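Local coordinates for citrate lyase subunit beta-like protein (Mycobacterium tuberculosis H37Rv, PDB 6CHU) that acts as a magnesium-dependent lyase of the HpcH/HpaI aldolase family and serves itaconate dissimilation and leucine catabolism, at residues 13-25 against 36-48. Sequence-based numbering, arbitrary orientation.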
ATOM      1  N   ALA A  13     -19.832 -17.801  11.420  1.00 46.95           N
ATOM      2  CA  ALA A  13     -20.749 -18.011  12.534  1.00 47.86           C
ATOM      3  C   ALA A  13     -20.018 -18.024  13.869  1.00 46.43           C
ATOM      4  O   ALA A  13     -20.605 -17.666  14.896  1.00 45.75           O
ATOM      5  CB  ALA A  13     -21.528 -19.314  12.349  1.00 45.02           C
ATOM      6  N   ALA A  14     -18.756 -18.438  13.882  1.00 45.52           N
ATOM      7  CA  ALA A  14     -17.997 -18.417  15.121  1.00 46.33           C
ATOM      8  C   ALA A  14     -17.558 -16.992  15.443  1.00 44.28           C
ATOM      9  O   ALA A  14     -17.470 -16.124  14.568  1.00 45.27           O
ATOM     10  CB  ALA A  14     -16.784 -19.344  15.032  1.00 41.46           C
ATOM     11  N   GLY A  15     -17.286 -16.753  16.722  1.00 44.43           N
ATOM     12  CA  GLY A  15     -16.878 -15.452  17.160  1.00 38.62           C
ATOM     13  C   GLY A  15     -15.512 -15.063  16.622  1.00 33.65           C
ATOM     14  O   GLY A  15     -14.866 -15.813  15.872  1.00 32.58           O
ATOM     15  N   PRO A  16     -15.057 -13.874  17.009  1.00 28.11           N
ATOM     16  CA  PRO A  16     -13.801 -13.333  16.477  1.00 27.42           C
ATOM     17  C   PRO A  16     -12.549 -13.768  17.220  1.00 27.02           C
ATOM     18  O   PRO A  16     -11.450 -13.382  16.807  1.00 25.74           O
ATOM     19  CB  PRO A  16     -14.016 -11.819  16.634  1.00 28.95           C
ATOM     20  CG  PRO A  16     -14.831 -11.711  17.904  1.00 32.52           C
ATOM     21  CD  PRO A  16     -15.726 -12.935  17.929  1.00 31.50           C
ATOM     22  N   GLY A  17     -12.671 -14.539  18.298  1.00 26.21           N
ATOM     23  CA  GLY A  17     -11.506 -14.852  19.101  1.00 26.34           C
ATOM     24  C   GLY A  17     -10.930 -16.207  18.767  1.00 23.05           C
ATOM     25  O   GLY A  17     -11.439 -17.236  19.219  1.00 27.20           O
ATOM     26  N   TRP A  18      -9.867 -16.211  17.973  1.00 23.43           N
ATOM     27  CA  TRP A  18      -9.174 -17.426  17.582  1.00 24.41           C
ATOM     28  C   TRP A  18      -7.900 -17.563  18.403  1.00 24.82           C
ATOM     29  O   TRP A  18      -7.244 -16.570  18.730  1.00 26.28           O
ATOM     30  CB  TRP A  18      -8.830 -17.401  16.093  1.00 23.89           C
ATOM     31  CG  TRP A  18     -10.019 -17.508  15.187  1.00 25.14           C
ATOM     32  CD1 TRP A  18     -11.283 -17.038  15.409  1.00 26.37           C
ATOM     33  CD2 TRP A  18     -10.033 -18.110  13.890  1.00 22.47           C
ATOM     34  NE1 TRP A  18     -12.088 -17.317  14.317  1.00 25.45           N
ATOM     35  CE2 TRP A  18     -11.341 -17.985  13.381  1.00 25.39           C
ATOM     36  CE3 TRP A  18      -9.065 -18.756  13.119  1.00 23.24           C
ATOM     37  CZ2 TRP A  18     -11.706 -18.484  12.126  1.00 23.30           C
ATOM     38  CZ3 TRP A  18      -9.433 -19.256  11.868  1.00 24.72           C
ATOM     39  CH2 TRP A  18     -10.738 -19.111  11.392  1.00 23.10           C
ATOM     40  N   LEU A  19      -7.542 -18.802  18.726  1.00 23.96           N
ATOM     41  CA  LEU A  19      -6.468 -19.047  19.687  1.00 24.75           C
ATOM     42  C   LEU A  19      -5.553 -20.150  19.180  1.00 23.53           C
ATOM     43  O   LEU A  19      -6.006 -21.279  18.961  1.00 24.92           O
ATOM     44  CB  LEU A  19      -7.046 -19.409  21.057  1.00 23.62           C
ATOM     45  CG  LEU A  19      -6.056 -19.854  22.129  1.00 24.80           C
ATOM     46  CD1 LEU A  19      -5.043 -18.751  22.397  1.00 25.44           C
ATOM     47  CD2 LEU A  19      -6.787 -20.226  23.403  1.00 25.39           C
ATOM     48  N   PHE A  20      -4.270 -19.827  19.006  1.00 24.21           N
ATOM     49  CA  PHE A  20      -3.265 -20.853  18.757  1.00 22.63           C
ATOM     50  C   PHE A  20      -3.104 -21.745  19.984  1.00 26.83           C
ATOM     51  O   PHE A  20      -3.023 -21.264  21.118  1.00 26.14           O
ATOM     52  CB  PHE A  20      -1.905 -20.232  18.431  1.00 21.83           C
ATOM     53  CG  PHE A  20      -1.739 -19.808  17.005  1.00 23.07           C
ATOM     54  CD1 PHE A  20      -1.575 -20.749  15.988  1.00 22.61           C
ATOM     55  CD2 PHE A  20      -1.690 -18.459  16.680  1.00 20.56           C
ATOM     56  CE1 PHE A  20      -1.401 -20.342  14.669  1.00 23.74           C
ATOM     57  CE2 PHE A  20      -1.525 -18.046  15.371  1.00 21.57           C
ATOM     58  CZ  PHE A  20      -1.377 -18.989  14.355  1.00 24.27           C
ATOM     59  N   CYS A  21      -3.030 -23.053  19.744  1.00 21.60           N
ATOM     60  CA  CYS A  21      -2.652 -24.027  20.765  1.00 24.22           C
ATOM     61  C   CYS A  21      -1.631 -24.961  20.132  1.00 29.05           C
ATOM     62  O   CYS A  21      -1.960 -25.652  19.146  1.00 29.53           O
ATOM     63  CB  CYS A  21      -3.873 -24.800  21.275  1.00 28.92           C
ATOM     64  SG  CYS A  21      -3.532 -26.019  22.561  1.00 32.88           S
ATOM     65  N   PRO A  22      -0.394 -25.003  20.627  1.00 27.46           N
ATOM     66  CA  PRO A  22       0.586 -25.964  20.092  1.00 26.89           C
ATOM     67  C   PRO A  22       0.055 -27.389  20.177  1.00 27.96           C
ATOM     68  O   PRO A  22      -0.416 -27.834  21.228  1.00 28.18           O
ATOM     69  CB  PRO A  22       1.810 -25.771  20.998  1.00 28.93           C
ATOM     70  CG  PRO A  22       1.620 -24.429  21.632  1.00 35.77           C
ATOM     71  CD  PRO A  22       0.144 -24.223  21.756  1.00 34.24           C
ATOM     72  N   ALA A  23       0.151 -28.116  19.058  1.00 27.37           N
ATOM     73  CA  ALA A  23      -0.438 -29.451  18.986  1.00 22.95           C
ATOM     74  C   ALA A  23       0.336 -30.505  19.769  1.00 29.39           C
ATOM     75  O   ALA A  23      -0.162 -31.627  19.894  1.00 30.39           O
ATOM     76  CB  ALA A  23      -0.570 -29.900  17.525  1.00 28.07           C
ATOM     77  N   ASP A  24       1.526 -30.197  20.293  1.00 30.96           N
ATOM     78  CA  ASP A  24       2.213 -31.139  21.169  1.00 31.20           C
ATOM     79  C   ASP A  24       1.803 -30.978  22.627  1.00 36.73           C
ATOM     80  O   ASP A  24       2.432 -31.571  23.509  1.00 34.36           O
ATOM     81  CB  ASP A  24       3.736 -31.015  21.025  1.00 32.94           C
ATOM     82  CG  ASP A  24       4.283 -29.715  21.576  1.00 37.45           C
ATOM     83  OD1 ASP A  24       3.549 -28.707  21.593  1.00 33.06           O
ATOM     84  OD2 ASP A  24       5.465 -29.700  21.976  1.00 37.67           O
ATOM     85  N   ARG A  25       0.748 -30.216  22.900  1.00 33.95           N
ATOM     86  CA  ARG A  25       0.196 -30.080  24.247  1.00 33.85           C
ATOM     87  C   ARG A  25      -1.272 -30.508  24.259  1.00 36.23           C
ATOM     88  O   ARG A  25      -2.166 -29.690  24.517  1.00 36.80           O
ATOM     89  CB  ARG A  25       0.355 -28.643  24.739  1.00 37.18           C
ATOM     90  CG  ARG A  25       1.811 -28.190  24.836  1.00 49.45           C
ATOM     91  CD  ARG A  25       1.929 -26.704  25.170  1.00 64.94           C
ATOM     92  NE  ARG A  25       1.181 -26.350  26.376  1.00 79.95           N
ATOM     93  CZ  ARG A  25       1.634 -26.510  27.617  1.00 85.81           C
ATOM     94  NH1 ARG A  25       2.839 -27.022  27.828  1.00 88.97           N
ATOM     95  NH2 ARG A  25       0.877 -26.158  28.648  1.00 86.47           N
ATOM     96  N   ALA A  36     -11.812 -20.279  23.567  1.00 28.85           N
ATOM     97  CA  ALA A  36     -11.784 -19.541  22.319  1.00 27.70           C
ATOM     98  C   ALA A  36     -13.000 -19.862  21.459  1.00 31.38           C
ATOM     99  O   ALA A  36     -13.718 -20.844  21.680  1.00 31.24           O
ATOM    100  CB  ALA A  36     -10.503 -19.847  21.536  1.00 26.31           C
ATOM    101  N   ASP A  37     -13.222 -18.998  20.470  1.00 27.16           N
ATOM    102  CA  ASP A  37     -14.247 -19.255  19.465  1.00 32.57           C
ATOM    103  C   ASP A  37     -13.779 -20.314  18.472  1.00 31.09           C
ATOM    104  O   ASP A  37     -14.510 -21.261  18.171  1.00 29.95           O
ATOM    105  CB  ASP A  37     -14.606 -17.951  18.753  1.00 28.73           C
ATOM    106  CG  ASP A  37     -15.268 -16.953  19.682  1.00 30.91           C
ATOM    107  OD1 ASP A  37     -16.292 -17.299  20.298  1.00 35.48           O
ATOM    108  OD2 ASP A  37     -14.761 -15.822  19.799  1.00 31.85           O
ATOM    109  N   VAL A  38     -12.554 -20.184  17.980  1.00 26.20           N
ATOM    110  CA  VAL A  38     -11.939 -21.175  17.098  1.00 24.98           C
ATOM    111  C   VAL A  38     -10.534 -21.447  17.613  1.00 27.97           C
ATOM    112  O   VAL A  38      -9.825 -20.518  18.012  1.00 28.04           O
ATOM    113  CB  VAL A  38     -11.894 -20.694  15.628  1.00 25.60           C
ATOM    114  CG1 VAL A  38     -11.060 -21.654  14.751  1.00 21.26           C
ATOM    115  CG2 VAL A  38     -13.287 -20.574  15.062  1.00 28.90           C
ATOM    116  N   VAL A  39     -10.134 -22.712  17.615  1.00 24.94           N
ATOM    117  CA  VAL A  39      -8.788 -23.103  18.015  1.00 23.10           C
ATOM    118  C   VAL A  39      -7.977 -23.402  16.762  1.00 24.86           C
ATOM    119  O   VAL A  39      -8.452 -24.102  15.855  1.00 25.18           O
ATOM    120  CB  VAL A  39      -8.820 -24.323  18.948  1.00 24.32           C
ATOM    121  CG1 VAL A  39      -7.414 -24.835  19.213  1.00 29.56           C
ATOM    122  CG2 VAL A  39      -9.522 -23.971  20.263  1.00 27.15           C
ATOM    123  N   ILE A  40      -6.752 -22.892  16.713  1.00 21.17           N
ATOM    124  CA  ILE A  40      -5.792 -23.244  15.669  1.00 20.62           C
ATOM    125  C   ILE A  40      -4.812 -24.229  16.294  1.00 26.91           C
ATOM    126  O   ILE A  40      -3.915 -23.830  17.046  1.00 23.85           O
ATOM    127  CB  ILE A  40      -5.056 -22.019  15.117  1.00 20.80           C
ATOM    128  CG1 ILE A  40      -6.031 -20.929  14.665  1.00 21.95           C
ATOM    129  CG2 ILE A  40      -4.149 -22.443  13.954  1.00 20.75           C
ATOM    130  CD1 ILE A  40      -5.354 -19.558  14.506  1.00 22.01           C
ATOM    131  N   LEU A  41      -4.961 -25.517  15.991  1.00 22.76           N
ATOM    132  CA  LEU A  41      -3.996 -26.499  16.472  1.00 24.22           C
ATOM    133  C   LEU A  41      -2.759 -26.386  15.595  1.00 29.00           C
ATOM    134  O   LEU A  41      -2.851 -26.475  14.363  1.00 25.92           O
ATOM    135  CB  LEU A  41      -4.577 -27.914  16.459  1.00 24.48           C
ATOM    136  CG  LEU A  41      -5.726 -28.180  17.441  1.00 23.74           C
ATOM    137  CD1 LEU A  41      -6.356 -29.552  17.174  1.00 27.64           C
ATOM    138  CD2 LEU A  41      -5.280 -28.091  18.909  1.00 23.90           C
ATOM    139  N   ASP A  42      -1.612 -26.142  16.222  1.00 25.39           N
ATOM    140  CA  ASP A  42      -0.436 -25.653  15.522  1.00 26.02           C
ATOM    141  C   ASP A  42       0.591 -26.764  15.366  1.00 24.79           C
ATOM    142  O   ASP A  42       1.064 -27.322  16.362  1.00 25.97           O
ATOM    143  CB  ASP A  42       0.168 -24.471  16.274  1.00 25.70           C
ATOM    144  CG  ASP A  42       1.195 -23.733  15.458  1.00 27.19           C
ATOM    145  OD1 ASP A  42       1.286 -23.991  14.228  1.00 22.51           O
ATOM    146  OD2 ASP A  42       1.905 -22.889  16.047  1.00 24.60           O
ATOM    147  N   LEU A  43       0.948 -27.067  14.118  1.00 24.10           N
ATOM    148  CA  LEU A  43       2.074 -27.939  13.813  1.00 24.21           C
ATOM    149  C   LEU A  43       3.315 -27.161  13.387  1.00 26.06           C
ATOM    150  O   LEU A  43       4.381 -27.770  13.204  1.00 21.82           O
ATOM    151  CB  LEU A  43       1.691 -28.931  12.701  1.00 22.59           C
ATOM    152  CG  LEU A  43       0.471 -29.820  12.947  1.00 22.15           C
ATOM    153  CD1 LEU A  43       0.122 -30.560  11.636  1.00 23.39           C
ATOM    154  CD2 LEU A  43       0.739 -30.815  14.066  1.00 27.88           C
ATOM    155  N   GLU A  44       3.212 -25.838  13.235  1.00 23.02           N
ATOM    156  CA  GLU A  44       4.353 -25.053  12.772  1.00 24.55           C
ATOM    157  C   GLU A  44       5.078 -24.388  13.945  1.00 24.67           C
ATOM    158  O   GLU A  44       5.543 -25.080  14.855  1.00 25.74           O
ATOM    159  CB  GLU A  44       3.921 -24.019  11.718  1.00 21.46           C
ATOM    160  CG  GLU A  44       5.094 -23.526  10.840  1.00 22.22           C
ATOM    161  CD  GLU A  44       5.159 -22.010  10.684  1.00 25.92           C
ATOM    162  OE1 GLU A  44       4.577 -21.279  11.513  1.00 22.63           O
ATOM    163  OE2 GLU A  44       5.799 -21.548   9.710  1.00 22.49           O
ATOM    164  N   ASP A  45       5.191 -23.056  13.942  1.00 22.75           N
ATOM    165  CA  ASP A  45       6.176 -22.416  14.812  1.00 24.47           C
ATOM    166  C   ASP A  45       5.886 -22.596  16.298  1.00 28.36           C
ATOM    167  O   ASP A  45       6.809 -22.469  17.110  1.00 28.30           O
ATOM    168  CB  ASP A  45       6.301 -20.931  14.469  1.00 22.78           C
ATOM    169  CG  ASP A  45       7.180 -20.705  13.267  1.00 26.31           C
ATOM    170  OD1 ASP A  45       7.775 -21.704  12.788  1.00 26.31           O
ATOM    171  OD2 ASP A  45       7.267 -19.552  12.794  1.00 25.94           O
ATOM    172  N   GLY A  46       4.653 -22.916  16.674  1.00 26.60           N
ATOM    173  CA  GLY A  46       4.385 -23.173  18.081  1.00 28.60           C
ATOM    174  C   GLY A  46       4.977 -24.462  18.621  1.00 30.50           C
ATOM    175  O   GLY A  46       4.975 -24.649  19.844  1.00 27.60           O
ATOM    176  N   VAL A  47       5.482 -25.349  17.760  1.00 28.12           N
ATOM    177  CA  VAL A  47       5.990 -26.657  18.167  1.00 31.71           C
ATOM    178  C   VAL A  47       7.436 -26.791  17.715  1.00 32.11           C
ATOM    179  O   VAL A  47       7.741 -26.584  16.533  1.00 33.56           O
ATOM    180  CB  VAL A  47       5.144 -27.805  17.584  1.00 26.62           C
ATOM    181  CG1 VAL A  47       5.761 -29.168  17.937  1.00 28.45           C
ATOM    182  CG2 VAL A  47       3.706 -27.709  18.081  1.00 29.94           C
ATOM    183  N   ALA A  48       8.315 -27.163  18.647  1.00 31.59           N
ATOM    184  CA  ALA A  48       9.722 -27.354  18.323  1.00 33.53           C
ATOM    185  C   ALA A  48       9.885 -28.477  17.305  1.00 38.06           C
ATOM    186  O   ALA A  48       9.126 -29.451  17.298  1.00 34.64           O
ATOM    187  CB  ALA A  48      10.531 -27.671  19.582  1.00 35.38           C
TER
HETATM  188  O   HOH W   1       7.521 -27.789  21.174  1.00 35.38           O
HETATM  189  O   HOH W   2       4.899 -26.538  22.302  1.00 42.90           O
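Gly-17 O is held by two backbone donors. Asp-37 N donates to Gly-17 O at 2.8 Å, and Val-38 N adds a weak bond. Asp-37 answers with its side chain: OD2 accepts Gly-17 N at 2.9 Å through its anti lone pair. OD1 of the same carboxylate forms a salt bridge to Arg-226.

From here strands 17-22 and 38-42 run parallel, their axes 25° apart. Leu-19 and Cys-21 each use both N and O toward the partner strand. Leu-19 N donates to Val-38 O, and Leu-19 O accepts from Ile-40 N. The ladder ends with Ala-23 N on Asp-42 O at 3.0 Å.

On one side of the sheet Trp-18 lies alongside Val-38. Val-38 CB sits over the face of the Trp-18 five-membered ring, 3.5 Å from its centroid. Val-38 CG2 reaches Trp-18 NE1, and CG1 leans toward CD2 and CE3 of the Trp-18 ring. Ile-40 spreads two branches on Phe-20. Ile-40 CG2 touches Phe-20 CE1 at 3.5 Å. With CG1 beside the backbone N (chi1 -53°), Ile-40 CD1 is carried over the middle of the Phe-20 ring face, 4.0 Å from the centroid. Leu-19, Cys-21, Val-39 and Leu-41 point to the other side, where the last three meet helix 29-35.

Past the strands, Asp-24 and Val-47 approach from opposite directions. Two waters tie the Asp-24 carboxylate across, one to Ala-48 N and one to Gly-46 O. Asp-42 OD1 accepts Glu-44 N at 2.8 Å, an Asx turn, while OD2 accepts Gly-46 N. OD1 also pairs with Arg-72, a substrate-binding residue. The Phe-20 side chain lies about 4 Å (nearest atoms) from a bound acetate, probably from the crystallisation liquor, which may mark the pocket. Strand 17-22, helix 29-35 and strand 38-42 form the first beta-alpha-beta unit of a TIM barrel, with the substrate site at the C-terminal strand ends.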